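Local coordinates for protein leucyl-tRNA synthetase subunit alpha (Aquifex aeolicus, PDB 3O0A) that belongs to the enzyme that charges tRNA with leucine, its CP1 hydrolytic domain probably clearing wrongly attached amino acids from that tRNA, at residues 23-26 with 27-30; 62-65 with 66-69; 69-72 with 73-77; 190-194 with 195-199; 199-202 with 203-207. All coordinates share one frame; numbering follows the deposited sequence.

Contact 1 of 5, residues 23-26 with 27-30; sequences CVPE and ELKE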
loop_
_atom_site.group_PDB
_atom_site.type_symbol
_atom_site.label_atom_id
_atom_site.label_comp_id
_atom_site.label_asym_id
_atom_site.label_seq_id
_atom_site.Cartn_x
_atom_site.Cartn_y
_atom_site.Cartn_z
ATOM N N CYS A 23 20.246 -6.084 -4.875
ATOM C CA CYS A 23 18.815 -6.154 -5.184
ATOM C C CYS A 23 18.299 -4.907 -5.878
ATOM O O CYS A 23 17.195 -4.922 -6.400
ATOM C CB CYS A 23 17.991 -6.344 -3.923
ATOM S SG CYS A 23 18.202 -7.971 -3.223
ATOM N N VAL A 24 19.077 -3.824 -5.834
ATOM C CA VAL A 24 18.567 -2.512 -6.256
ATOM C C VAL A 24 19.360 -1.942 -7.430
ATOM O O VAL A 24 20.584 -2.116 -7.501
ATOM C CB VAL A 24 18.503 -1.477 -5.093
ATOM C CG1 VAL A 24 17.852 -2.089 -3.824
ATOM C CG2 VAL A 24 19.875 -0.960 -4.751
ATOM N N PRO A 25 18.660 -1.278 -8.365
ATOM C CA PRO A 25 19.376 -0.639 -9.470
ATOM C C PRO A 25 20.091 0.617 -9.019
ATOM O O PRO A 25 19.741 1.202 -7.989
ATOM C CB PRO A 25 18.263 -0.270 -10.446
ATOM C CG PRO A 25 17.064 -0.051 -9.580
ATOM C CD PRO A 25 17.202 -1.062 -8.451
ATOM N N GLU A 26 21.075 1.029 -9.816
ATOM C CA GLU A 26 21.897 2.189 -9.518
ATOM C C GLU A 26 21.058 3.418 -9.155
ATOM O O GLU A 26 21.416 4.180 -8.262
ATOM C CB GLU A 26 22.785 2.484 -10.730
ATOM C CG GLU A 26 23.860 3.532 -10.477
ATOM C CD GLU A 26 23.407 4.959 -10.769
ATOM O OE1 GLU A 26 22.362 5.163 -11.432
ATOM O OE2 GLU A 26 24.125 5.887 -10.339
ATOM N N GLU A 27 19.945 3.585 -9.854
ATOM C CA GLU A 27 19.059 4.738 -9.665
ATOM C C GLU A 27 18.481 4.873 -8.249
ATOM O O GLU A 27 18.103 5.976 -7.831
ATOM C CB GLU A 27 17.923 4.688 -10.677
ATOM C CG GLU A 27 18.315 4.986 -12.125
ATOM C CD GLU A 27 18.931 3.795 -12.877
ATOM O OE1 GLU A 27 19.072 2.683 -12.309
ATOM O OE2 GLU A 27 19.277 3.984 -14.066
ATOM N N LEU A 28 18.398 3.760 -7.519
ATOM C CA LEU A 28 17.855 3.768 -6.147
ATOM C C LEU A 28 18.922 3.707 -5.066
ATOM O O LEU A 28 18.602 3.779 -3.870
ATOM C CB LEU A 28 16.876 2.601 -5.940
ATOM C CG LEU A 28 15.642 2.537 -6.845
ATOM C CD1 LEU A 28 14.818 1.316 -6.462
ATOM C CD2 LEU A 28 14.827 3.803 -6.737
ATOM N N LYS A 29 20.182 3.574 -5.484
ATOM C CA LYS A 29 21.285 3.298 -4.564
ATOM C C LYS A 29 21.589 4.493 -3.659
ATOM O O LYS A 29 21.835 4.333 -2.468
ATOM C CB LYS A 29 22.539 2.871 -5.344
ATOM C CG LYS A 29 23.785 2.804 -4.497
ATOM C CD LYS A 29 24.978 2.316 -5.298
ATOM C CE LYS A 29 26.288 2.641 -4.598
ATOM N NZ LYS A 29 26.749 4.040 -4.868
ATOM N N GLU A 30 21.554 5.684 -4.245
ATOM C CA GLU A 30 21.812 6.930 -3.534
ATOM C C GLU A 30 20.868 7.067 -2.326
ATOM O O GLU A 30 21.323 7.284 -1.205
ATOM C CB GLU A 30 21.651 8.113 -4.497
ATOM C CG GLU A 30 22.730 8.239 -5.589
ATOM C CD GLU A 30 22.570 7.283 -6.772
ATOM O OE1 GLU A 30 21.537 6.555 -6.876
ATOM O OE2 GLU A 30 23.510 7.275 -7.617
#

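Contact 2 of 5, residues 62-65 with 66-69; sequences HPLV and PVLA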
loop_
_atom_site.group_PDB
_atom_site.type_symbol
_atom_site.label_atom_id
_atom_site.label_comp_id
_atom_site.label_asym_id
_atom_site.label_seq_id
_atom_site.Cartn_x
_atom_site.Cartn_y
_atom_site.Cartn_z
ATOM N N HIS A 62 4.898 -3.248 -11.882
ATOM C CA HIS A 62 5.614 -2.182 -11.166
ATOM C C HIS A 62 7.103 -2.533 -11.083
ATOM O O HIS A 62 7.445 -3.651 -10.695
ATOM C CB HIS A 62 5.030 -1.977 -9.761
ATOM C CG HIS A 62 5.425 -0.675 -9.126
ATOM N ND1 HIS A 62 6.716 -0.409 -8.722
ATOM C CD2 HIS A 62 4.702 0.435 -8.830
ATOM C CE1 HIS A 62 6.777 0.808 -8.211
ATOM N NE2 HIS A 62 5.568 1.343 -8.261
ATOM N N PRO A 63 7.985 -1.594 -11.479
ATOM C CA PRO A 63 9.433 -1.826 -11.447
ATOM C C PRO A 63 9.975 -2.279 -10.082
ATOM O O PRO A 63 11.021 -2.933 -10.018
ATOM C CB PRO A 63 10.015 -0.454 -11.806
ATOM C CG PRO A 63 8.959 0.209 -12.615
ATOM C CD PRO A 63 7.651 -0.261 -12.024
ATOM N N LEU A 64 9.293 -1.930 -8.997
ATOM C CA LEU A 64 9.791 -2.302 -7.663
ATOM C C LEU A 64 9.470 -3.747 -7.272
ATOM O O LEU A 64 9.981 -4.270 -6.284
ATOM C CB LEU A 64 9.291 -1.337 -6.582
ATOM C CG LEU A 64 9.967 0.034 -6.485
ATOM C CD1 LEU A 64 9.299 0.828 -5.362
ATOM C CD2 LEU A 64 11.473 -0.098 -6.227
ATOM N N VAL A 65 8.609 -4.411 -8.035
ATOM C CA VAL A 65 8.262 -5.794 -7.684
ATOM C C VAL A 65 9.494 -6.718 -7.596
ATOM O O VAL A 65 9.677 -7.363 -6.571
ATOM C CB VAL A 65 7.164 -6.379 -8.617
ATOM C CG1 VAL A 65 7.017 -7.871 -8.383
ATOM C CG2 VAL A 65 5.846 -5.660 -8.361
ATOM N N PRO A 66 10.344 -6.781 -8.653
ATOM C CA PRO A 66 11.531 -7.641 -8.534
ATOM C C PRO A 66 12.540 -7.146 -7.493
ATOM O O PRO A 66 13.168 -7.964 -6.819
ATOM C CB PRO A 66 12.135 -7.640 -9.952
ATOM C CG PRO A 66 11.570 -6.454 -10.629
ATOM C CD PRO A 66 10.240 -6.163 -9.991
ATOM N N VAL A 67 12.669 -5.830 -7.347
ATOM C CA VAL A 67 13.564 -5.249 -6.358
ATOM C C VAL A 67 13.151 -5.687 -4.949
ATOM O O VAL A 67 13.968 -6.218 -4.184
ATOM C CB VAL A 67 13.587 -3.697 -6.454
ATOM C CG1 VAL A 67 14.453 -3.115 -5.339
ATOM C CG2 VAL A 67 14.105 -3.258 -7.823
ATOM N N LEU A 68 11.881 -5.459 -4.609
ATOM C CA LEU A 68 11.386 -5.793 -3.269
ATOM C C LEU A 68 11.319 -7.286 -3.002
ATOM O O LEU A 68 11.580 -7.727 -1.876
ATOM C CB LEU A 68 10.032 -5.123 -3.016
ATOM C CG LEU A 68 10.071 -3.599 -3.043
ATOM C CD1 LEU A 68 8.628 -3.109 -2.863
ATOM C CD2 LEU A 68 11.024 -3.019 -1.974
ATOM N N ALA A 69 10.997 -8.073 -4.027
ATOM C CA ALA A 69 11.022 -9.541 -3.883
ATOM C C ALA A 69 12.449 -10.065 -3.614
ATOM O O ALA A 69 12.651 -11.010 -2.827
ATOM C CB ALA A 69 10.402 -10.213 -5.118
#

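Contact 3 of 5, residues 69-72 with 73-77; sequences ACIG and ERLGN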
loop_
_atom_site.group_PDB
_atom_site.type_symbol
_atom_site.label_atom_id
_atom_site.label_comp_id
_atom_site.label_asym_id
_atom_site.label_seq_id
_atom_site.Cartn_x
_atom_site.Cartn_y
_atom_site.Cartn_z
ATOM N N ALA A 69 10.997 -8.073 -4.027
ATOM C CA ALA A 69 11.022 -9.541 -3.883
ATOM C C ALA A 69 12.449 -10.065 -3.614
ATOM O O ALA A 69 12.651 -11.010 -2.827
ATOM C CB ALA A 69 10.402 -10.213 -5.118
ATOM N N CYS A 70 13.435 -9.426 -4.242
ATOM C CA CYS A 70 14.838 -9.788 -4.018
ATOM C C CYS A 70 15.178 -9.545 -2.555
ATOM O O CYS A 70 15.788 -10.392 -1.894
ATOM C CB CYS A 70 15.750 -8.951 -4.923
ATOM S SG CYS A 70 17.524 -9.275 -4.730
ATOM N N ILE A 71 14.756 -8.389 -2.050
ATOM C CA ILE A 71 14.954 -8.049 -0.640
ATOM C C ILE A 71 14.198 -9.006 0.291
ATOM O O ILE A 71 14.762 -9.486 1.263
ATOM C CB ILE A 71 14.611 -6.574 -0.365
ATOM C CG1 ILE A 71 15.615 -5.678 -1.124
ATOM C CG2 ILE A 71 14.618 -6.295 1.143
ATOM C CD1 ILE A 71 15.247 -4.179 -1.156
ATOM N N GLY A 72 12.950 -9.321 -0.048
ATOM C CA GLY A 72 12.122 -10.219 0.767
ATOM C C GLY A 72 12.678 -11.627 0.797
ATOM O O GLY A 72 12.609 -12.315 1.826
ATOM N N GLU A 73 13.260 -12.065 -0.310
ATOM C CA GLU A 73 13.984 -13.346 -0.308
ATOM C C GLU A 73 15.194 -13.282 0.625
ATOM O O GLU A 73 15.447 -14.215 1.422
ATOM C CB GLU A 73 14.424 -13.713 -1.733
ATOM C CG GLU A 73 15.328 -14.957 -1.784
ATOM C CD GLU A 73 15.873 -15.203 -3.161
ATOM O OE1 GLU A 73 16.786 -14.461 -3.578
ATOM O OE2 GLU A 73 15.412 -16.162 -3.825
ATOM N N ARG A 74 15.928 -12.179 0.534
ATOM C CA ARG A 74 17.159 -11.935 1.304
ATOM C C ARG A 74 16.844 -11.937 2.811
ATOM O O ARG A 74 17.636 -12.427 3.616
ATOM C CB ARG A 74 17.779 -10.604 0.838
ATOM C CG ARG A 74 19.201 -10.254 1.331
ATOM C CD ARG A 74 20.319 -10.901 0.574
ATOM N NE ARG A 74 20.129 -11.070 -0.868
ATOM C CZ ARG A 74 20.806 -10.407 -1.805
ATOM N NH1 ARG A 74 21.718 -9.501 -1.460
ATOM N NH2 ARG A 74 20.574 -10.656 -3.090
ATOM N N LEU A 75 15.658 -11.444 3.174
ATOM C CA LEU A 75 15.149 -11.460 4.557
ATOM C C LEU A 75 14.564 -12.807 5.016
ATOM O O LEU A 75 14.279 -12.987 6.211
ATOM C CB LEU A 75 14.082 -10.366 4.736
ATOM C CG LEU A 75 14.515 -8.901 4.596
ATOM C CD1 LEU A 75 13.308 -7.968 4.615
ATOM C CD2 LEU A 75 15.520 -8.527 5.697
ATOM N N GLY A 76 14.389 -13.733 4.072
ATOM C CA GLY A 76 13.775 -15.045 4.320
ATOM C C GLY A 76 12.260 -15.024 4.413
ATOM O O GLY A 76 11.656 -15.966 4.944
ATOM N N ASN A 77 11.645 -13.951 3.908
ATOM C CA ASN A 77 10.199 -13.737 4.039
ATOM C C ASN A 77 9.406 -14.041 2.772
ATOM O O ASN A 77 8.179 -14.204 2.832
ATOM C CB ASN A 77 9.888 -12.279 4.401
ATOM C CG ASN A 77 10.426 -11.851 5.757
ATOM O OD1 ASN A 77 10.692 -12.672 6.644
ATOM N ND2 ASN A 77 10.544 -10.532 5.939
HETATM O O HOH W 1 17.908 -12.261 -2.422
#

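Contact 4 of 5, residues 190-194 with 195-199; sequences DGLDS and ETAKR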
loop_
_atom_site.group_PDB
_atom_site.type_symbol
_atom_site.label_atom_id
_atom_site.label_comp_id
_atom_site.label_asym_id
_atom_site.label_seq_id
_atom_site.Cartn_x
_atom_site.Cartn_y
_atom_site.Cartn_z
ATOM N N ASP A 190 -7.883 12.218 15.130
ATOM C CA ASP A 190 -9.095 11.619 15.706
ATOM C C ASP A 190 -10.199 12.652 15.932
ATOM O O ASP A 190 -9.957 13.731 16.495
ATOM C CB ASP A 190 -8.775 10.939 17.040
ATOM C CG ASP A 190 -8.207 9.552 16.872
ATOM O OD1 ASP A 190 -8.164 9.054 15.726
ATOM O OD2 ASP A 190 -7.799 8.952 17.894
ATOM N N GLY A 191 -11.410 12.308 15.497
ATOM C CA GLY A 191 -12.569 13.172 15.661
ATOM C C GLY A 191 -12.882 14.100 14.501
ATOM O O GLY A 191 -13.988 14.650 14.429
ATOM N N LEU A 192 -11.923 14.283 13.593
ATOM C CA LEU A 192 -12.147 15.118 12.408
ATOM C C LEU A 192 -13.128 14.452 11.459
ATOM O O LEU A 192 -13.108 13.225 11.296
ATOM C CB LEU A 192 -10.839 15.363 11.644
ATOM C CG LEU A 192 -9.687 16.155 12.266
ATOM C CD1 LEU A 192 -8.606 16.345 11.207
ATOM C CD2 LEU A 192 -10.173 17.499 12.829
ATOM N N ASP A 193 -13.972 15.269 10.830
ATOM C CA ASP A 193 -14.788 14.822 9.708
ATOM C C ASP A 193 -13.849 14.425 8.591
ATOM O O ASP A 193 -12.824 15.082 8.358
ATOM C CB ASP A 193 -15.740 15.924 9.230
ATOM C CG ASP A 193 -16.658 16.427 10.332
ATOM O OD1 ASP A 193 -17.075 15.625 11.204
ATOM O OD2 ASP A 193 -16.976 17.637 10.324
ATOM N N SER A 194 -14.187 13.340 7.908
ATOM C CA SER A 194 -13.244 12.719 6.983
ATOM C C SER A 194 -12.882 13.620 5.804
ATOM O O SER A 194 -11.737 13.601 5.348
ATOM C CB SER A 194 -13.736 11.337 6.533
ATOM O OG SER A 194 -15.076 11.365 6.057
ATOM N N GLU A 195 -13.823 14.440 5.331
ATOM C CA GLU A 195 -13.504 15.373 4.238
ATOM C C GLU A 195 -12.455 16.409 4.657
ATOM O O GLU A 195 -11.483 16.641 3.929
ATOM C CB GLU A 195 -14.758 16.041 3.648
ATOM C CG GLU A 195 -15.718 15.085 2.935
ATOM C CD GLU A 195 -15.045 14.245 1.850
ATOM O OE1 GLU A 195 -14.433 14.826 0.923
ATOM O OE2 GLU A 195 -15.130 13.000 1.929
ATOM N N THR A 196 -12.633 16.990 5.842
ATOM C CA THR A 196 -11.643 17.908 6.420
ATOM C C THR A 196 -10.287 17.218 6.611
ATOM O O THR A 196 -9.228 17.805 6.343
ATOM C CB THR A 196 -12.131 18.478 7.761
ATOM O OG1 THR A 196 -13.376 19.161 7.562
ATOM C CG2 THR A 196 -11.106 19.459 8.345
ATOM N N ALA A 197 -10.336 15.967 7.063
ATOM C CA ALA A 197 -9.130 15.176 7.307
ATOM C C ALA A 197 -8.317 14.940 6.036
ATOM O O ALA A 197 -7.097 14.828 6.103
ATOM C CB ALA A 197 -9.488 13.844 7.949
ATOM N N LYS A 198 -8.978 14.853 4.882
ATOM C CA LYS A 198 -8.238 14.718 3.621
ATOM C C LYS A 198 -7.216 15.842 3.486
ATOM O O LYS A 198 -6.039 15.588 3.243
ATOM C CB LYS A 198 -9.183 14.708 2.413
ATOM C CG LYS A 198 -9.935 13.415 2.232
ATOM C CD LYS A 198 -10.913 13.520 1.068
ATOM C CE LYS A 198 -11.823 12.295 1.003
ATOM N NZ LYS A 198 -12.899 12.517 -0.010
ATOM N N ARG A 199 -7.667 17.081 3.668
ATOM C CA ARG A 199 -6.793 18.246 3.581
ATOM C C ARG A 199 -5.747 18.292 4.692
ATOM O O ARG A 199 -4.566 18.537 4.431
ATOM C CB ARG A 199 -7.636 19.521 3.613
ATOM C CG ARG A 199 -6.853 20.813 3.574
ATOM C CD ARG A 199 -7.745 21.976 3.133
ATOM N NE ARG A 199 -8.639 22.470 4.181
ATOM C CZ ARG A 199 -9.901 22.086 4.374
ATOM N NH1 ARG A 199 -10.467 21.153 3.613
ATOM N NH2 ARG A 199 -10.603 22.636 5.354
HETATM O O HOH W 2 -14.485 10.804 3.469
#

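Contact 5 of 5, residues 199-202 with 203-207; sequences RKIT and EWLQD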
loop_
_atom_site.group_PDB
_atom_site.type_symbol
_atom_site.label_atom_id
_atom_site.label_comp_id
_atom_site.label_asym_id
_atom_site.label_seq_id
_atom_site.Cartn_x
_atom_site.Cartn_y
_atom_site.Cartn_z
ATOM N N ARG A 199 -7.667 17.081 3.668
ATOM C CA ARG A 199 -6.793 18.246 3.581
ATOM C C ARG A 199 -5.747 18.292 4.692
ATOM O O ARG A 199 -4.566 18.537 4.431
ATOM C CB ARG A 199 -7.636 19.521 3.613
ATOM C CG ARG A 199 -6.853 20.813 3.574
ATOM C CD ARG A 199 -7.745 21.976 3.133
ATOM N NE ARG A 199 -8.639 22.470 4.181
ATOM C CZ ARG A 199 -9.901 22.086 4.374
ATOM N NH1 ARG A 199 -10.467 21.153 3.613
ATOM N NH2 ARG A 199 -10.603 22.636 5.354
ATOM N N LYS A 200 -6.196 18.098 5.927
ATOM C CA LYS A 200 -5.312 18.261 7.087
ATOM C C LYS A 200 -4.201 17.216 7.056
ATOM O O LYS A 200 -3.034 17.541 7.301
ATOM C CB LYS A 200 -6.092 18.189 8.411
ATOM C CG LYS A 200 -7.133 19.295 8.625
ATOM C CD LYS A 200 -6.506 20.670 8.646
ATOM C CE LYS A 200 -7.583 21.729 8.882
ATOM N NZ LYS A 200 -6.957 23.040 9.056
ATOM N N ILE A 201 -4.553 15.970 6.743
ATOM C CA ILE A 201 -3.556 14.894 6.647
ATOM C C ILE A 201 -2.588 15.126 5.483
ATOM O O ILE A 201 -1.366 14.967 5.629
ATOM C CB ILE A 201 -4.212 13.486 6.578
ATOM C CG1 ILE A 201 -4.825 13.161 7.950
ATOM C CG2 ILE A 201 -3.182 12.422 6.112
ATOM C CD1 ILE A 201 -5.764 11.970 7.984
ATOM N N THR A 202 -3.130 15.534 4.343
ATOM C CA THR A 202 -2.299 15.776 3.173
ATOM C C THR A 202 -1.304 16.912 3.449
ATOM O O THR A 202 -0.123 16.785 3.119
ATOM C CB THR A 202 -3.123 16.066 1.892
ATOM O OG1 THR A 202 -4.021 14.982 1.630
ATOM C CG2 THR A 202 -2.197 16.173 0.699
ATOM N N GLU A 203 -1.763 18.001 4.062
ATOM C CA GLU A 203 -0.846 19.114 4.379
ATOM C C GLU A 203 0.252 18.709 5.358
ATOM O O GLU A 203 1.400 19.138 5.217
ATOM C CB GLU A 203 -1.576 20.350 4.917
ATOM C CG GLU A 203 -0.629 21.395 5.569
ATOM C CD GLU A 203 0.270 22.168 4.585
ATOM O OE1 GLU A 203 1.030 21.542 3.795
ATOM O OE2 GLU A 203 0.231 23.421 4.630
ATOM N N TRP A 204 -0.112 17.903 6.353
ATOM C CA TRP A 204 0.842 17.415 7.353
ATOM C C TRP A 204 1.928 16.562 6.700
ATOM O O TRP A 204 3.118 16.752 6.939
ATOM C CB TRP A 204 0.088 16.611 8.409
ATOM C CG TRP A 204 0.906 15.981 9.504
ATOM C CD1 TRP A 204 1.718 16.607 10.420
ATOM C CD2 TRP A 204 0.917 14.597 9.837
ATOM N NE1 TRP A 204 2.259 15.675 11.287
ATOM C CE2 TRP A 204 1.774 14.435 10.951
ATOM C CE3 TRP A 204 0.291 13.467 9.292
ATOM C CZ2 TRP A 204 2.012 13.193 11.529
ATOM C CZ3 TRP A 204 0.539 12.226 9.872
ATOM C CH2 TRP A 204 1.383 12.107 10.984
ATOM N N LEU A 205 1.514 15.613 5.870
ATOM C CA LEU A 205 2.481 14.808 5.142
ATOM C C LEU A 205 3.366 15.667 4.236
ATOM O O LEU A 205 4.577 15.434 4.144
ATOM C CB LEU A 205 1.753 13.752 4.315
ATOM C CG LEU A 205 1.151 12.640 5.176
ATOM C CD1 LEU A 205 0.195 11.819 4.324
ATOM C CD2 LEU A 205 2.233 11.747 5.767
ATOM N N GLN A 206 2.757 16.653 3.583
ATOM C CA GLN A 206 3.474 17.540 2.671
ATOM C C GLN A 206 4.491 18.383 3.426
ATOM O O GLN A 206 5.610 18.557 2.955
ATOM C CB GLN A 206 2.518 18.434 1.881
ATOM C CG GLN A 206 3.154 19.006 0.608
ATOM C CD GLN A 206 2.162 19.729 -0.288
ATOM O OE1 GLN A 206 1.123 19.181 -0.673
ATOM N NE2 GLN A 206 2.478 20.971 -0.620
ATOM N N ASP A 207 4.099 18.882 4.599
ATOM C CA ASP A 207 5.013 19.625 5.486
ATOM C C ASP A 207 6.232 18.786 5.865
ATOM O O ASP A 207 7.337 19.314 6.035
ATOM C CB ASP A 207 4.291 20.074 6.758
ATOM C CG ASP A 207 3.334 21.241 6.527
ATOM O OD1 ASP A 207 3.392 21.903 5.461
ATOM O OD2 ASP A 207 2.520 21.509 7.437
#

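Contact 1 of 5, residues 23-26 with 27-30
Pro25 and Leu28 meet at an oblique angle, the CD1 methyl of Leu28 resting 3.9 Å from Pro25 CD and 4.1 Å from Pro25 CG. With CG beside its own backbone N (chi1 -60°), the leucine is turned back over the proline, and the same methyl also packs against Leu64 of helix 64-74. Farther along, two acids approach each other closely. The side chain of Glu26 folds at chi2 and that of Glu30 does likewise (78°), which brings the end of Glu30 back along the helix to the preceding turn. Their carboxylates stand almost perpendicular, 79° apart, with Glu26 OE2 and Glu30 OE2 separated by 3.1 Å; were both ionised, they would be expected to repel. Glu30 OE1 also lies 2.8 Å from the carbonyl oxygen Glu26 O, so an acid proton is probably held within this cluster, and the ionisation of one or both groups is likely to be shifted. An alanine here instead of Glu30 removes the carboxylate, and Glu26 O would probably lose the close partner that folds back on it. The backbone is tied by two successive bonds of i to i+3 spacing: Leu28 N to Pro25 O at 2.9 Å and Lys29 N to Glu26 O at 3.1 Å. Just upstream, Cys23 is joined by a disulfide to Cys70. The arrangement is the opening turn of a surface helix, 26-35, entered through a proline and tied to helix 64-74 of the editing domain.

Contact 2 of 5, residues 62-65 with 66-69
His62 reaches the following turn through its carbonyl oxygen, which lies 3.8 Å from Pro66 CD. Its imidazole works locally: ND1 accepts the N-H of Leu64 at 3.0 Å, with the donor just 4° out of the ring plane and a nearly straight bond, so this nitrogen acts as an acceptor. Its own carbonyl also takes Val65 N, and the two bonds together satisfy N-H groups of the first turn. Pro63 comes next, its carbonyl oxygen resting 3.3 Å from Pro66 CD; a proline at that site has no N-H to offer, and the approach is by CH groups. Leu64 then supplies both branch and backbone. CD2 crosses toward Val67 CB at 4.2 Å, CB faces Leu68 CD1, and Leu64 O receives Leu68 N at 2.8 Å along a nearly linear bond (172°). Beyond this contact, Leu64 and Leu68 pack on Leu58 of strand 55-58. The Val65-Pro66 peptide brings Val65 CB to 3.4 Å from Pro66 CD, and the two side chains stand about at right angles. Val65 O takes Ala69 N at 3.0 Å, while Val65 and Ala69 both pack against Val83 of helix 80-91. This is a capped helix N-terminus: the histidine side chain closes the first turn before the i to i+4 bonds of helix 64-74 take over in the interior of the domain.

Contact 3 of 5, residues 69-72 with 73-77
Cys70 and Arg74 sit one helical turn apart, the sulfur SG lying 3.7 Å from Arg74 NH2 and oblique to the guanidinium plane. The arginine gets there by bending twice, at chi2 (81°) and chi3, which folds its end back along the helix toward the cysteine. Beside the sulfur, a water joins three residues: it donates to Cys70 O at 2.9 Å and to Glu73 OE1 at 2.7 Å, and accepts from Arg74 NE at 3.0 Å. The acid and the base thus meet through a shared water, and Cys70 O, which also takes Arg74 N, is gripped twice. Farther round the helix, Ile71 and Leu75 lie side by side and point the same way, with Ile71 CG2 and Leu75 CD1 4.1 Å apart, while Leu75 N donates to Ile71 O.

The next shell fixes these groups. Cys70 is held by its disulfide to Cys23, and the guanidinium is secured by hydrogen bonds from NH2 to Asn22 OD1 and from NH1 to Lys19 O. At the far end Asn77 ND2 bonds to Gly110 O, tying the exit to strand 106-114. The backbone closes with Asn77 N to Gly72 O at 2.8 Å and Gly76 N to Glu73 O at 2.9 Å, while Gly76 takes a positive phi of 78°, a conformation that glycine readily adopts. This pair of bonds about a left-handed glycine is a Schellman motif, and it terminates helix 64-74.

Contact 4 of 5, residues 190-194 with 195-199
Lys198 starts its path over the carbonyl of Ser194: CB lies 4.0 Å from Ser194 O and CG comes closer, at 3.6 Å. Since chi1 (-75°) leaves CG beside the backbone N, the chain runs back toward the start of the helix. It is extended from there, and NZ arrives at the carboxylate of Glu195. There it bonds to OE1 at 2.9 Å, on the syn side and 17° out of the carboxylate plane, forming a salt bridge; a weak second bond runs to OE2. The acid bends at chi2 to meet it. On its other branch, Glu195 OE2 accepts from a water at 2.8 Å, and this water in turn takes the hydroxyl proton of Ser194 OG at 2.7 Å. Ser194 OG also accepts Gly181 N, so the hydroxyl links helix and loop.

Behind these polar groups the backbone turns regularly. Ala197 N donates to Asp193 O at 2.9 Å, and Lys198 N to Ser194 O at 3.1 Å with a bent angle of 141°. Asp193 occupies the N-cap, although its carboxylate makes no capping bond. Leu192 reaches over with CD1 to Ala197, an apolar patch beside the first turn. A leucine in place of Lys198 would lack the ammonium, and Glu195 would probably lose its salt-bridge partner within the helix and be freer to swing. The chemistry implies that the first turn of helix 194-207 is held from its side, by a lysine-glutamate pair and a water relay; the acid near the N-terminus should also suit the helix dipole.

Contact 5 of 5, residues 199-202 with 203-207
Thr202 O takes Gln206 N at 2.9 Å in the middle of helix 194-207, where Thr202, Glu203 and Ile201 have the most surface buried by the neighbouring turn. The threonine hydroxyl turns back along the helix: with OG1 beside the backbone N (chi1 -57°), it bonds to Lys198 O, so the buried threonine satisfies its own polar atom within the helix. Its side chain also rests against Pro47 and Ala6.

Glu203 lays CB 3.5 Å from Arg199 O, the acceptor of its own N-H. The chain then bends at chi2 (71°), and Glu203 OE1 ends 2.9 Å from Asp207 OD1. If both acids are charged, they would be expected to repel.

Ile201 and Leu205 run side by side in the same direction, Ile201 CG2 to Leu205 CD1 3.9 Å, while Leu205 N donates almost straight (174°) to Ile201 O. The same oxygen lies at the edge of the Trp204 ring, near its plane. Trp204 itself leans outward: CB sits 3.4 Å from Lys200 O, and the indole meets Phe189 edge-to-face and Arg208 by a cation-pi contact. Gln206 uses OE1 to take Lys213 N of strand 211-213. The chemistry divides the helix: an apolar side of Ile201 and Leu205 faces the interior, where Leu205 touches Ile8, whereas the acids of Glu203 and Asp207 cluster on the other flank.

In the fold
Contacts 1, 2 and 3 form one neighbourhood and contacts 4 and 5 another. Contact 1 spans the loop into helix 26-35 and is joined to contact 3 by the disulfide Cys23-Cys70 (SG to SG 2.1 Å), and to contact 2 by Leu28 CD1 against Leu64 CD2 at 3.6 Å. Contacts 2 and 3 follow one another on helix 64-74, sharing Ala69; their centres are 11 Å apart. Contacts 4 and 5 likewise share Arg199 on helix 194-207. The groups are remote: the centres of contacts 1 and 4 are 37 Å apart, on opposite sides of the chain's centre, and contacts 2 and 5 keep about 17 Å between nearest atoms.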